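Local coordinates for uncharacterized protein (PDB 4E6F), which is of unknown function but belongs to the DUF4468 family, whose members carry a domain with a TBP-like fold, at residues P34-S37 with Q38-Y42; K154-D157 with F158-M162; M162-D165 with V166-F170. All coordinates share one frame; numbering follows the deposited sequence.

Contact 1 of 3, residues P34-S37 with Q38-Y42. With EDO (1,2-ethanediol), chain F.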
loop_
_atom_site.group_PDB
_atom_site.type_symbol
_atom_site.label_atom_id
_atom_site.label_comp_id
_atom_site.label_asym_id
_atom_site.label_seq_id
_atom_site.Cartn_x
_atom_site.Cartn_y
_atom_site.Cartn_z
ATOM N N PRO A 34 -6.693 19.707 9.321
ATOM C CA PRO A 34 -7.826 20.623 9.462
ATOM C C PRO A 34 -7.686 22.034 8.953
ATOM O O PRO A 34 -8.702 22.634 8.576
ATOM C CB PRO A 34 -8.123 20.595 10.964
ATOM C CG PRO A 34 -6.866 20.114 11.611
ATOM C CD PRO A 34 -6.365 19.091 10.622
ATOM N N GLY A 35 -6.481 22.570 8.947
ATOM C CA GLY A 35 -6.333 23.932 8.437
ATOM C C GLY A 35 -6.388 24.080 6.922
ATOM O O GLY A 35 -6.612 25.195 6.425
HETATM N N MSE A 36 -6.230 22.969 6.169
HETATM C CA MSE A 36 -6.149 23.015 4.699
HETATM C C MSE A 36 -7.471 22.859 3.974
HETATM O O MSE A 36 -8.311 22.038 4.350
HETATM C CB MSE A 36 -5.207 21.917 4.213
HETATM C CG MSE A 36 -3.771 22.088 4.682
HETATM SE SE MSE A 36 -2.614 20.781 3.740
HETATM C CE MSE A 36 -0.992 20.937 4.893
ATOM N N SER A 37 -7.632 23.626 2.870
ATOM C CA SER A 37 -8.834 23.511 2.058
ATOM C C SER A 37 -8.727 22.281 1.183
ATOM O O SER A 37 -7.629 21.725 1.032
ATOM C CB SER A 37 -8.996 24.743 1.186
ATOM O OG SER A 37 -8.029 24.675 0.155
ATOM N N GLN A 38 -9.848 21.879 0.578
ATOM C CA GLN A 38 -9.827 20.729 -0.331
ATOM C C GLN A 38 -8.770 20.931 -1.448
ATOM O O GLN A 38 -8.013 19.988 -1.760
ATOM C CB GLN A 38 -11.215 20.503 -0.929
ATOM C CG GLN A 38 -11.245 19.313 -1.887
ATOM C CD GLN A 38 -12.629 18.936 -2.311
ATOM O OE1 GLN A 38 -13.541 18.739 -1.491
ATOM N NE2 GLN A 38 -12.788 18.761 -3.621
ATOM N N ALA A 39 -8.714 22.143 -2.044
ATOM C CA ALA A 39 -7.773 22.455 -3.128
ATOM C C ALA A 39 -6.313 22.327 -2.681
ATOM O O ALA A 39 -5.515 21.750 -3.405
ATOM C CB ALA A 39 -8.033 23.864 -3.666
ATOM N N GLN A 40 -5.981 22.769 -1.455
ATOM C CA GLN A 40 -4.605 22.644 -0.957
ATOM C C GLN A 40 -4.197 21.156 -0.775
ATOM O O GLN A 40 -3.062 20.762 -1.065
ATOM C CB GLN A 40 -4.483 23.373 0.401
ATOM C CG GLN A 40 -4.777 24.876 0.296
ATOM C CD GLN A 40 -4.639 25.510 1.664
ATOM O OE1 GLN A 40 -5.541 25.435 2.491
ATOM N NE2 GLN A 40 -3.504 26.121 1.950
ATOM N N ILE A 41 -5.123 20.352 -0.273
ATOM C CA ILE A 41 -4.863 18.914 -0.041
ATOM C C ILE A 41 -4.691 18.205 -1.387
ATOM O O ILE A 41 -3.749 17.409 -1.574
ATOM C CB ILE A 41 -6.004 18.307 0.800
ATOM C CG1 ILE A 41 -6.026 18.951 2.221
ATOM C CG2 ILE A 41 -5.860 16.759 0.909
ATOM C CD1 ILE A 41 -7.278 18.615 3.031
ATOM N N TYR A 42 -5.606 18.521 -2.333
ATOM C CA TYR A 42 -5.577 17.942 -3.673
ATOM C C TYR A 42 -4.228 18.263 -4.354
ATOM O O TYR A 42 -3.631 17.373 -4.967
ATOM C CB TYR A 42 -6.778 18.476 -4.479
ATOM C CG TYR A 42 -6.757 18.067 -5.933
ATOM C CD1 TYR A 42 -7.313 16.859 -6.349
ATOM C CD2 TYR A 42 -6.231 18.914 -6.905
ATOM C CE1 TYR A 42 -7.300 16.485 -7.699
ATOM C CE2 TYR A 42 -6.209 18.547 -8.251
ATOM C CZ TYR A 42 -6.742 17.332 -8.639
ATOM O OH TYR A 42 -6.733 17.001 -9.974
HETATM C C1 EDO F . -3.879 26.401 5.629
HETATM O O1 EDO F . -2.830 26.846 4.795
HETATM C C2 EDO F . -3.583 26.691 7.129
HETATM O O2 EDO F . -3.378 28.075 7.341
HETATM O O HOH W 1 -6.944 26.887 4.353
#
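The flat amide of Gln40 turns back over Ser37, and its two ends do different work. OE1 accepts a hydrogen bond from Ser37 N at 2.8 Å, nearly straight (169°), with the donor nitrogen 18° off the amide's carbonyl plane. Met36 CA lies on that same side of the amide. Water 1 sits on the opposite side and donates to both OE1 and Gly35 O. At the other end, NE2 donates to O1 of 1,2-ethanediol, probably from the crystallisation liquor, at 3.0 Å. The Gln40 chain runs extended beyond CG, which carries the amide to the Ser37 backbone.

In return, Ser37 OG accepts a bond from Gln40 N at 3.2 Å. Its chi1 of 73° sets OG between its own N and carbonyl carbon, facing the first turn. The two bonds together form a capping box, with Ser37 as N-cap. Ile41 N closes the turn on Ser37 O at 3.1 Å. Beside the cap, Met36 CB packs on Ile41 CG1 at 3.7 Å.

The cap ends the loop after strand 24-32 and starts helix 38-54. Met36 is backbone-bonded to Gly106, between strands 90-104 and 107-119. Ile41 also touches Phe170, just beyond helix 149-169.

Contact 2 of 3, residues K154-D157 with F158-M162; sequences KTVD and FADDM. With NO3 (nitrate ion), chain C.
The side chains of Val156 and Asp160, one turn apart, run alongside each other in the same direction, with Val156 CG1 3.9 Å from Asp160 OD2. Both belong to helix 149-169, a regular alpha-helix in which the N-H of each residue donates to the C=O four residues before. Asp160 N donates to Val156 O at 2.9 Å, nearly straight at 170°. Ala159 N and Asp161 N donate likewise to Thr155 O and Asp157 O, the latter less straight.

The carboxylates of Asp157 and Asp160 stand 4.8 Å apart, measured from OD1 of Asp157 to OD2 of Asp160. Water 2 lies between them and donates to both of these oxygens. Tyr13 also bonds Asp157 OD1, and Arg12 forms a salt bridge with Asp160 OD1, which probably eases the crowding of like charges.

Phe158 leaves on another side of the helix. With chi1 at 178°, CG lies opposite the backbone N and the ring is carried to Tyr97, Leu112 and Glu79. Its CB stays close to Lys154 O and Thr155 O, 3.3 Å from each.

Lys154 bends at chi2 and chi4 and packs on Ile81 and Phe83. Its NZ donates to O2 of a nitrate ion, probably from the crystallisation liquor, at 2.8 Å. With an alanine in its place, the nitrate is likely to lose this charged partner, and Ile81 and Phe83 part of their cover. A second, weaker bond runs from Lys154 NZ to O3 of the nitrate at 3.2 Å.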
loop_
_atom_site.group_PDB
_atom_site.type_symbol
_atom_site.label_atom_id
_atom_site.label_comp_id
_atom_site.label_asym_id
_atom_site.label_seq_id
_atom_site.Cartn_x
_atom_site.Cartn_y
_atom_site.Cartn_z
ATOM N N LYS A 154 5.384 -8.372 4.201
ATOM C CA LYS A 154 5.970 -7.386 3.296
ATOM C C LYS A 154 4.902 -6.505 2.653
ATOM O O LYS A 154 5.194 -5.332 2.389
ATOM C CB LYS A 154 6.898 -8.050 2.263
ATOM C CG LYS A 154 8.126 -8.721 2.915
ATOM C CD LYS A 154 8.999 -7.762 3.699
ATOM C CE LYS A 154 10.317 -8.372 4.122
ATOM N NZ LYS A 154 10.246 -9.012 5.467
ATOM N N THR A 155 3.675 -7.025 2.443
ATOM C CA THR A 155 2.622 -6.167 1.868
ATOM C C THR A 155 2.131 -5.163 2.929
ATOM O O THR A 155 1.944 -3.979 2.627
ATOM C CB THR A 155 1.459 -6.976 1.281
ATOM O OG1 THR A 155 1.999 -7.922 0.349
ATOM C CG2 THR A 155 0.438 -6.069 0.549
ATOM N N VAL A 156 1.937 -5.625 4.171
ATOM C CA VAL A 156 1.544 -4.718 5.264
ATOM C C VAL A 156 2.645 -3.643 5.449
ATOM O O VAL A 156 2.312 -2.457 5.587
ATOM C CB VAL A 156 1.227 -5.487 6.586
ATOM C CG1 VAL A 156 1.079 -4.522 7.783
ATOM C CG2 VAL A 156 -0.036 -6.341 6.433
ATOM N N ASP A 157 3.940 -4.040 5.449
ATOM C CA ASP A 157 5.038 -3.065 5.578
ATOM C C ASP A 157 5.000 -2.056 4.430
ATOM O O ASP A 157 5.248 -0.868 4.657
ATOM C CB ASP A 157 6.410 -3.751 5.598
ATOM C CG ASP A 157 6.661 -4.613 6.825
ATOM O OD1 ASP A 157 5.853 -4.545 7.777
ATOM O OD2 ASP A 157 7.664 -5.368 6.824
ATOM N N PHE A 158 4.729 -2.545 3.206
ATOM C CA PHE A 158 4.646 -1.695 2.032
ATOM C C PHE A 158 3.542 -0.629 2.206
ATOM O O PHE A 158 3.763 0.555 1.921
ATOM C CB PHE A 158 4.365 -2.576 0.808
ATOM C CG PHE A 158 4.201 -1.795 -0.464
ATOM C CD1 PHE A 158 5.304 -1.473 -1.242
ATOM C CD2 PHE A 158 2.943 -1.379 -0.886
ATOM C CE1 PHE A 158 5.160 -0.740 -2.419
ATOM C CE2 PHE A 158 2.796 -0.621 -2.060
ATOM C CZ PHE A 158 3.911 -0.302 -2.808
ATOM N N ALA A 159 2.360 -1.050 2.670
ATOM C CA ALA A 159 1.256 -0.121 2.909
ATOM C C ALA A 159 1.630 0.877 4.018
ATOM O O ALA A 159 1.413 2.094 3.852
ATOM C CB ALA A 159 -0.005 -0.881 3.285
ATOM N N ASP A 160 2.205 0.386 5.146
ATOM C CA ASP A 160 2.631 1.277 6.221
ATOM C C ASP A 160 3.640 2.306 5.727
ATOM O O ASP A 160 3.584 3.482 6.137
ATOM C CB ASP A 160 3.249 0.479 7.369
ATOM C CG ASP A 160 2.242 -0.302 8.179
ATOM O OD1 ASP A 160 1.030 0.035 8.109
ATOM O OD2 ASP A 160 2.675 -1.174 8.983
ATOM N N ASP A 161 4.554 1.872 4.844
ATOM C CA ASP A 161 5.560 2.777 4.292
ATOM C C ASP A 161 4.894 3.886 3.473
ATOM O O ASP A 161 5.291 5.056 3.561
ATOM C CB ASP A 161 6.569 2.012 3.435
ATOM C CG ASP A 161 7.767 2.854 3.058
ATOM O OD1 ASP A 161 8.377 3.471 3.973
ATOM O OD2 ASP A 161 8.029 2.989 1.853
HETATM N N MSE A 162 3.884 3.514 2.700
HETATM C CA MSE A 162 3.164 4.477 1.874
HETATM C C MSE A 162 2.438 5.499 2.723
HETATM O O MSE A 162 2.467 6.694 2.413
HETATM C CB MSE A 162 2.162 3.767 0.982
HETATM C CG MSE A 162 1.450 4.740 0.053
HETATM SE SE MSE A 162 0.467 3.814 -1.309
HETATM C CE MSE A 162 1.940 3.144 -2.344
HETATM N N NO3 C . 9.545 -12.343 5.420
HETATM O O1 NO3 C . 9.549 -13.521 5.743
HETATM O O2 NO3 C . 9.000 -11.479 6.068
HETATM O O3 NO3 C . 10.156 -12.004 4.286
HETATM O O HOH W 2 4.978 -2.384 9.308
#

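Contact 3 of 3, residues M162-D165 with V166-F170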
loop_
_atom_site.group_PDB
_atom_site.type_symbol
_atom_site.label_atom_id
_atom_site.label_comp_id
_atom_site.label_asym_id
_atom_site.label_seq_id
_atom_site.Cartn_x
_atom_site.Cartn_y
_atom_site.Cartn_z
HETATM N N MSE A 162 3.884 3.514 2.700
HETATM C CA MSE A 162 3.164 4.477 1.874
HETATM C C MSE A 162 2.438 5.499 2.723
HETATM O O MSE A 162 2.467 6.694 2.413
HETATM C CB MSE A 162 2.162 3.767 0.982
HETATM C CG MSE A 162 1.450 4.740 0.053
HETATM SE SE MSE A 162 0.467 3.814 -1.309
HETATM C CE MSE A 162 1.940 3.144 -2.344
ATOM N N PHE A 163 1.779 5.033 3.799
ATOM C CA PHE A 163 1.026 5.933 4.659
ATOM C C PHE A 163 1.966 6.877 5.413
ATOM O O PHE A 163 1.611 8.039 5.628
ATOM C CB PHE A 163 0.102 5.154 5.592
ATOM C CG PHE A 163 -0.926 4.343 4.826
ATOM C CD1 PHE A 163 -1.530 4.856 3.670
ATOM C CD2 PHE A 163 -1.319 3.087 5.272
ATOM C CE1 PHE A 163 -2.476 4.109 2.959
ATOM C CE2 PHE A 163 -2.265 2.339 4.552
ATOM C CZ PHE A 163 -2.832 2.855 3.405
HETATM N N MSE A 164 3.171 6.404 5.774
HETATM C CA MSE A 164 4.174 7.276 6.371
HETATM C C MSE A 164 4.628 8.342 5.342
HETATM O O MSE A 164 4.758 9.525 5.685
HETATM C CB MSE A 164 5.386 6.458 6.876
HETATM C CG MSE A 164 6.551 7.324 7.400
HETATM SE SE MSE A 164 6.108 8.507 8.911
HETATM C CE MSE A 164 5.634 7.136 10.227
ATOM N N ASP A 165 4.821 7.919 4.064
ATOM C CA ASP A 165 5.227 8.823 3.009
ATOM C C ASP A 165 4.220 9.960 2.856
ATOM O O ASP A 165 4.610 11.120 2.687
ATOM C CB ASP A 165 5.358 8.056 1.692
ATOM C CG ASP A 165 6.520 8.530 0.873
ATOM O OD1 ASP A 165 7.665 8.512 1.397
ATOM O OD2 ASP A 165 6.291 8.970 -0.266
ATOM N N VAL A 166 2.918 9.619 2.926
ATOM C CA VAL A 166 1.851 10.614 2.828
ATOM C C VAL A 166 1.914 11.563 4.033
ATOM O O VAL A 166 1.783 12.786 3.864
ATOM C CB VAL A 166 0.466 9.951 2.713
ATOM C CG1 VAL A 166 -0.657 10.979 2.866
ATOM C CG2 VAL A 166 0.328 9.146 1.409
ATOM N N ALA A 167 2.065 11.000 5.257
ATOM C CA ALA A 167 2.122 11.831 6.470
ATOM C C ALA A 167 3.264 12.856 6.343
ATOM O O ALA A 167 3.087 14.031 6.690
ATOM C CB ALA A 167 2.334 10.951 7.702
ATOM N N VAL A 168 4.413 12.412 5.799
ATOM C CA VAL A 168 5.591 13.276 5.574
ATOM C C VAL A 168 5.246 14.360 4.525
ATOM O O VAL A 168 5.630 15.527 4.694
ATOM C CB VAL A 168 6.846 12.441 5.172
ATOM C CG1 VAL A 168 8.019 13.338 4.763
ATOM C CG2 VAL A 168 7.260 11.513 6.309
ATOM N N ALA A 169 4.491 13.988 3.470
ATOM C CA ALA A 169 4.073 14.978 2.476
ATOM C C ALA A 169 3.194 16.070 3.122
ATOM O O ALA A 169 3.196 17.213 2.652
ATOM C CB ALA A 169 3.317 14.305 1.339
ATOM N N PHE A 170 2.459 15.716 4.205
ATOM C CA PHE A 170 1.614 16.693 4.905
ATOM C C PHE A 170 2.364 17.416 6.026
ATOM O O PHE A 170 1.760 18.244 6.713
ATOM C CB PHE A 170 0.332 16.027 5.444
ATOM C CG PHE A 170 -0.703 15.706 4.380
ATOM C CD1 PHE A 170 -1.219 16.713 3.556
ATOM C CD2 PHE A 170 -1.203 14.419 4.243
ATOM C CE1 PHE A 170 -2.180 16.419 2.579
ATOM C CE2 PHE A 170 -2.191 14.127 3.288
ATOM C CZ PHE A 170 -2.670 15.134 2.462
#
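Met164 and Val168 meet across one turn of the helix, where both backbone and side chains take part.

Backbone hydrogen bonds come first. Val168 N donates to Met164 O at 2.9 Å. Val166 N reaches Met162 O, Ala167 N reaches Phe163 O and Ala169 N reaches Asp165 O, each at 3.0 Å. The helix ends here. Phe170 N still donates to Val166 O, with a weaker bond to Ala167 O, but Phe170 itself is no longer helical.

One apolar side-chain pair forms. Met164 SE approaches Val168 CG2 at 4.1 Å, the two side chains crossing at a slant. The Met164 chain still leads outward from the helix, and its bends at chi2 (60°) and chi3 (63°) turn the selenium to the Val168 side.

Methyl groups also pack closely on backbone oxygens. Val168 CG2 lies 3.3 Å from Met164 O. Two residues earlier, Val166 CG2 lies 3.4 Å from Met162 O. In both valines this branch is anti to the carbonyl carbon, which turns it back toward the preceding turn. Ala167 CB lies 3.5 Å from Met164 O.

The charged group is Asp165. Its carboxylate is held from beyond the segment: Arg176 forms a salt bridge with OD1, and Trp48 donates NE1 to OD2. Each oxygen therefore has a partner, and the group is probably fixed in its rotation.

The buried face is covered by the sheet and a second helix; Met164 and Val168 meet the loop at Asp174 to Arg176. Phe163 and Val166 rest on strands 24-32 and 107-119, while Val166 and Ala169 also meet Trp48 and Met45 of helix 38-54. Two helices packed together against an antiparallel sheet are consistent with the TBP-like fold of this family.

From the N terminus, the chain leaves strand 24-32 and turns at contact 1, which caps the start of helix 38-54. It then runs through the remaining strands and the short helix 133-136 before reaching helix 149-169. Contacts 2 and 3 follow there in series. They share Met162, and one begins where the other ends. Each contact is local: contact 1 closes the first turn of a helix, and contacts 2 and 3 each cover about two turns. None closes a long loop, and none encloses or crosses another. Contacts 1 and 2 do not touch; their nearest atoms are about 13 Å apart. Contacts 1 and 3 do meet: Ile41 CG2 packs on Phe170 CZ at 3.9 Å. This joins the start of one helix to the end of the other.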